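Local coordinates for insecticidal crystal protein Cry7Cal (Bacillus thuringiensis, PDB 5ZI1) that is an insecticidal crystal toxin of the delta endotoxin family, active against locusts and probably acting through binding to a receptor, at residues M536-F547 against L562-A573. Sequence-based numbering, arbitrary orientation.
Sequences MSFSGIAHDEYF and LTMGNDYAGTAA
At one end of the beta sandwich in the third domain of the three-domain toxin core, which is part of a longer protein, the loop joining strands 534-538 and 545-547 lies against the strand 560-571 where that strand is broken. Met564 is buried between the sheets: its CB meets CD1 of Ile541, its CG lies 3.7 Å from CB of Glu545, and a bend at chi3 (-68°) brings CE to 3.8 Å from CB of Phe538. Ile541 crosses Met564 at about a right angle and sets CG2 against the backbone of Gly565. Further along, CE of Met536 reaches CD1 of Leu562 at 4.1 Å. These side chains join two sheets of the sandwich: Met536 and Phe538 also touch Leu578 of strand 575-580, while Met564 rests on Val524 and Val526 of strand 521-530. A type II turn from Phe538 to Ile541 carries the chain out to Gly540, whose O accepts a bent hydrogen bond from N of Thr571 (3.1 Å, 147°); beside it, CA of Gly540 makes a CA-H...O contact with O of Thr571. Where the contact is more exposed to solvent, ND1 of His543 donates to OD2 of Asp567 at 2.8 Å; the oxygen lies in the imidazole plane and offers its anti lone pair, which ties down one edge of the ring. The edge of Tyr568 is turned toward a face of the same imidazole in an offset T-shaped pair, planes 88° apart, with CE2 of Tyr568 3.7 Å from CE1 of His543.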
loop_
_atom_site.group_PDB
_atom_site.type_symbol
_atom_site.label_atom_id
_atom_site.label_comp_id
_atom_site.label_asym_id
_atom_site.label_seq_id
_atom_site.Cartn_x
_atom_site.Cartn_y
_atom_site.Cartn_z
ATOM N N MET A 536 -19.148 -19.631 9.071
ATOM C CA MET A 536 -18.495 -18.484 9.680
ATOM C C MET A 536 -19.489 -17.750 10.579
ATOM O O MET A 536 -20.705 -17.888 10.433
ATOM C CB MET A 536 -17.940 -17.544 8.588
ATOM C CG MET A 536 -16.875 -16.549 9.050
ATOM S SD MET A 536 -16.255 -15.488 7.704
ATOM C CE MET A 536 -15.405 -16.708 6.685
ATOM N N SER A 537 -18.964 -16.951 11.507
ATOM C CA SER A 537 -19.806 -16.208 12.431
ATOM C C SER A 537 -19.078 -14.951 12.893
ATOM O O SER A 537 -17.843 -14.919 12.964
ATOM C CB SER A 537 -20.192 -17.056 13.644
ATOM O OG SER A 537 -20.899 -16.279 14.593
ATOM N N PHE A 538 -19.854 -13.918 13.229
ATOM C CA PHE A 538 -19.277 -12.641 13.613
ATOM C C PHE A 538 -20.093 -12.031 14.747
ATOM O O PHE A 538 -21.312 -12.214 14.821
ATOM C CB PHE A 538 -19.198 -11.686 12.412
ATOM C CG PHE A 538 -18.239 -10.551 12.608
ATOM C CD1 PHE A 538 -16.894 -10.701 12.304
ATOM C CD2 PHE A 538 -18.675 -9.336 13.106
ATOM C CE1 PHE A 538 -16.003 -9.660 12.491
ATOM C CE2 PHE A 538 -17.792 -8.292 13.294
ATOM C CZ PHE A 538 -16.456 -8.454 12.987
ATOM N N SER A 539 -19.403 -11.325 15.646
ATOM C CA SER A 539 -20.066 -10.731 16.799
ATOM C C SER A 539 -21.221 -9.856 16.351
ATOM O O SER A 539 -21.186 -9.250 15.278
ATOM C CB SER A 539 -19.089 -9.888 17.619
ATOM O OG SER A 539 -18.150 -10.708 18.289
ATOM N N GLY A 540 -22.255 -9.796 17.181
ATOM C CA GLY A 540 -23.376 -8.922 16.913
ATOM C C GLY A 540 -24.338 -9.423 15.866
ATOM O O GLY A 540 -25.351 -8.760 15.607
ATOM N N ILE A 541 -24.049 -10.551 15.233
ATOM C CA ILE A 541 -24.919 -11.120 14.217
ATOM C C ILE A 541 -25.357 -12.491 14.689
ATOM O O ILE A 541 -24.520 -13.332 15.042
ATOM C CB ILE A 541 -24.232 -11.194 12.850
ATOM C CG1 ILE A 541 -24.043 -9.772 12.340
ATOM C CG2 ILE A 541 -25.089 -12.014 11.879
ATOM C CD1 ILE A 541 -23.107 -9.665 11.238
ATOM N N ALA A 542 -26.673 -12.695 14.714
ATOM C CA ALA A 542 -27.241 -13.872 15.355
ATOM C C ALA A 542 -26.924 -15.149 14.586
ATOM O O ALA A 542 -26.420 -16.116 15.164
ATOM C CB ALA A 542 -28.750 -13.693 15.514
ATOM N N HIS A 543 -27.215 -15.184 13.289
ATOM C CA HIS A 543 -27.072 -16.429 12.532
ATOM C C HIS A 543 -25.687 -16.560 11.906
ATOM O O HIS A 543 -25.139 -15.600 11.360
ATOM C CB HIS A 543 -28.146 -16.537 11.452
ATOM C CG HIS A 543 -29.530 -16.643 12.006
ATOM N ND1 HIS A 543 -30.650 -16.741 11.208
ATOM C CD2 HIS A 543 -29.977 -16.653 13.285
ATOM C CE1 HIS A 543 -31.726 -16.813 11.973
ATOM N NE2 HIS A 543 -31.345 -16.756 13.237
ATOM N N ASP A 544 -25.125 -17.760 12.008
ATOM C CA ASP A 544 -23.889 -18.094 11.323
ATOM C C ASP A 544 -24.176 -18.347 9.849
ATOM O O ASP A 544 -25.286 -18.721 9.473
ATOM C CB ASP A 544 -23.241 -19.325 11.959
ATOM C CG ASP A 544 -23.070 -19.194 13.482
ATOM O OD1 ASP A 544 -23.236 -18.074 14.028
ATOM O OD2 ASP A 544 -22.763 -20.225 14.131
ATOM N N GLU A 545 -23.168 -18.147 9.003
ATOM C CA GLU A 545 -23.384 -18.203 7.561
ATOM C C GLU A 545 -22.508 -19.278 6.931
ATOM O O GLU A 545 -21.279 -19.243 7.059
ATOM C CB GLU A 545 -23.131 -16.839 6.919
ATOM C CG GLU A 545 -23.711 -16.704 5.495
ATOM C CD GLU A 545 -25.248 -16.710 5.448
ATOM O OE1 GLU A 545 -25.796 -16.954 4.348
ATOM O OE2 GLU A 545 -25.914 -16.476 6.497
ATOM N N TYR A 546 -23.144 -20.228 6.250
ATOM C CA TYR A 546 -22.422 -21.240 5.488
ATOM C C TYR A 546 -21.746 -20.615 4.268
ATOM O O TYR A 546 -22.351 -19.801 3.566
ATOM C CB TYR A 546 -23.404 -22.330 5.060
ATOM C CG TYR A 546 -22.891 -23.418 4.139
ATOM C CD1 TYR A 546 -22.230 -24.527 4.647
ATOM C CD2 TYR A 546 -23.136 -23.372 2.767
ATOM C CE1 TYR A 546 -21.779 -25.549 3.809
ATOM C CE2 TYR A 546 -22.702 -24.398 1.919
ATOM C CZ TYR A 546 -22.022 -25.485 2.450
ATOM O OH TYR A 546 -21.578 -26.512 1.636
ATOM N N PHE A 547 -20.482 -20.990 4.016
ATOM C CA PHE A 547 -19.765 -20.571 2.812
ATOM C C PHE A 547 -19.241 -21.765 2.026
ATOM O O PHE A 547 -18.908 -22.808 2.596
ATOM C CB PHE A 547 -18.564 -19.658 3.122
ATOM C CG PHE A 547 -17.514 -20.310 3.973
ATOM C CD1 PHE A 547 -16.467 -21.013 3.402
ATOM C CD2 PHE A 547 -17.591 -20.243 5.350
ATOM C CE1 PHE A 547 -15.521 -21.644 4.202
ATOM C CE2 PHE A 547 -16.648 -20.857 6.152
ATOM C CZ PHE A 547 -15.610 -21.553 5.581
ATOM N N LEU A 562 -19.070 -13.040 1.327
ATOM C CA LEU A 562 -19.907 -13.810 2.228
ATOM C C LEU A 562 -20.565 -12.821 3.174
ATOM O O LEU A 562 -19.874 -12.146 3.942
ATOM C CB LEU A 562 -19.056 -14.820 2.997
ATOM C CG LEU A 562 -19.695 -15.596 4.144
ATOM C CD1 LEU A 562 -18.834 -16.739 4.378
ATOM C CD2 LEU A 562 -19.741 -14.807 5.477
ATOM N N THR A 563 -21.886 -12.771 3.163
ATOM C CA THR A 563 -22.613 -11.766 3.916
ATOM C C THR A 563 -23.266 -12.377 5.147
ATOM O O THR A 563 -23.952 -13.401 5.051
ATOM C CB THR A 563 -23.646 -11.095 3.016
ATOM O OG1 THR A 563 -22.974 -10.571 1.870
ATOM C CG2 THR A 563 -24.366 -9.973 3.751
ATOM N N MET A 564 -23.041 -11.749 6.301
ATOM C CA MET A 564 -23.691 -12.136 7.542
ATOM C C MET A 564 -24.621 -11.015 7.969
ATOM O O MET A 564 -24.227 -9.845 7.974
ATOM C CB MET A 564 -22.665 -12.444 8.624
ATOM C CG MET A 564 -21.887 -13.703 8.368
ATOM S SD MET A 564 -20.421 -13.826 9.391
ATOM C CE MET A 564 -19.498 -12.483 8.662
ATOM N N GLY A 565 -25.843 -11.373 8.335
ATOM C CA GLY A 565 -26.869 -10.398 8.611
ATOM C C GLY A 565 -27.906 -10.256 7.525
ATOM O O GLY A 565 -28.631 -9.259 7.517
ATOM N N ASN A 566 -27.992 -11.212 6.598
ATOM C CA ASN A 566 -29.069 -11.195 5.620
ATOM C C ASN A 566 -30.383 -11.677 6.227
ATOM O O ASN A 566 -31.453 -11.198 5.832
ATOM C CB ASN A 566 -28.693 -12.046 4.405
ATOM C CG ASN A 566 -27.817 -11.297 3.411
ATOM O OD1 ASN A 566 -27.869 -10.068 3.320
ATOM N ND2 ASN A 566 -27.027 -12.040 2.641
ATOM N N ASP A 567 -30.327 -12.610 7.185
ATOM C CA ASP A 567 -31.543 -13.027 7.884
ATOM C C ASP A 567 -32.089 -11.884 8.745
ATOM O O ASP A 567 -33.233 -11.451 8.567
ATOM C CB ASP A 567 -31.276 -14.282 8.730
ATOM C CG ASP A 567 -30.795 -15.477 7.892
ATOM O OD1 ASP A 567 -30.918 -15.435 6.646
ATOM O OD2 ASP A 567 -30.309 -16.477 8.477
ATOM N N TYR A 568 -31.282 -11.371 9.679
ATOM C CA TYR A 568 -31.672 -10.205 10.470
ATOM C C TYR A 568 -30.462 -9.316 10.708
ATOM O O TYR A 568 -29.413 -9.794 11.151
ATOM C CB TYR A 568 -32.288 -10.596 11.827
ATOM C CG TYR A 568 -33.379 -11.645 11.746
ATOM C CD1 TYR A 568 -34.709 -11.283 11.574
ATOM C CD2 TYR A 568 -33.082 -12.995 11.855
ATOM C CE1 TYR A 568 -35.719 -12.240 11.499
ATOM C CE2 TYR A 568 -34.080 -13.957 11.782
ATOM C CZ TYR A 568 -35.400 -13.574 11.606
ATOM O OH TYR A 568 -36.398 -14.527 11.538
ATOM N N ALA A 569 -30.631 -8.021 10.445
ATOM C CA ALA A 569 -29.566 -7.061 10.686
ATOM C C ALA A 569 -29.001 -7.240 12.091
ATOM O O ALA A 569 -29.723 -7.569 13.036
ATOM C CB ALA A 569 -30.092 -5.641 10.484
ATOM N N GLY A 570 -27.685 -7.092 12.204
ATOM C CA GLY A 570 -27.015 -7.191 13.476
ATOM C C GLY A 570 -26.671 -5.821 14.027
ATOM O O GLY A 570 -26.900 -4.780 13.413
ATOM N N THR A 571 -26.107 -5.828 15.222
ATOM C CA THR A 571 -25.659 -4.596 15.848
ATOM C C THR A 571 -24.180 -4.722 16.184
ATOM O O THR A 571 -23.752 -5.722 16.782
ATOM C CB THR A 571 -26.505 -4.266 17.084
ATOM O OG1 THR A 571 -26.604 -5.410 17.943
ATOM C CG2 THR A 571 -27.916 -3.810 16.659
ATOM N N ALA A 572 -23.412 -3.702 15.778
ATOM C CA ALA A 572 -21.961 -3.673 15.942
ATOM C C ALA A 572 -21.569 -3.831 17.398
ATOM O O ALA A 572 -21.944 -3.013 18.238
ATOM C CB ALA A 572 -21.403 -2.356 15.399
ATOM N N ALA A 573 -20.822 -4.887 17.691
ATOM C CA ALA A 573 -20.180 -5.025 18.989
ATOM C C ALA A 573 -18.860 -4.255 19.000
ATOM O O ALA A 573 -18.019 -4.439 18.114
ATOM C CB ALA A 573 -19.935 -6.501 19.302
HETATM O O HOH W 1 -28.184 -10.835 13.869
#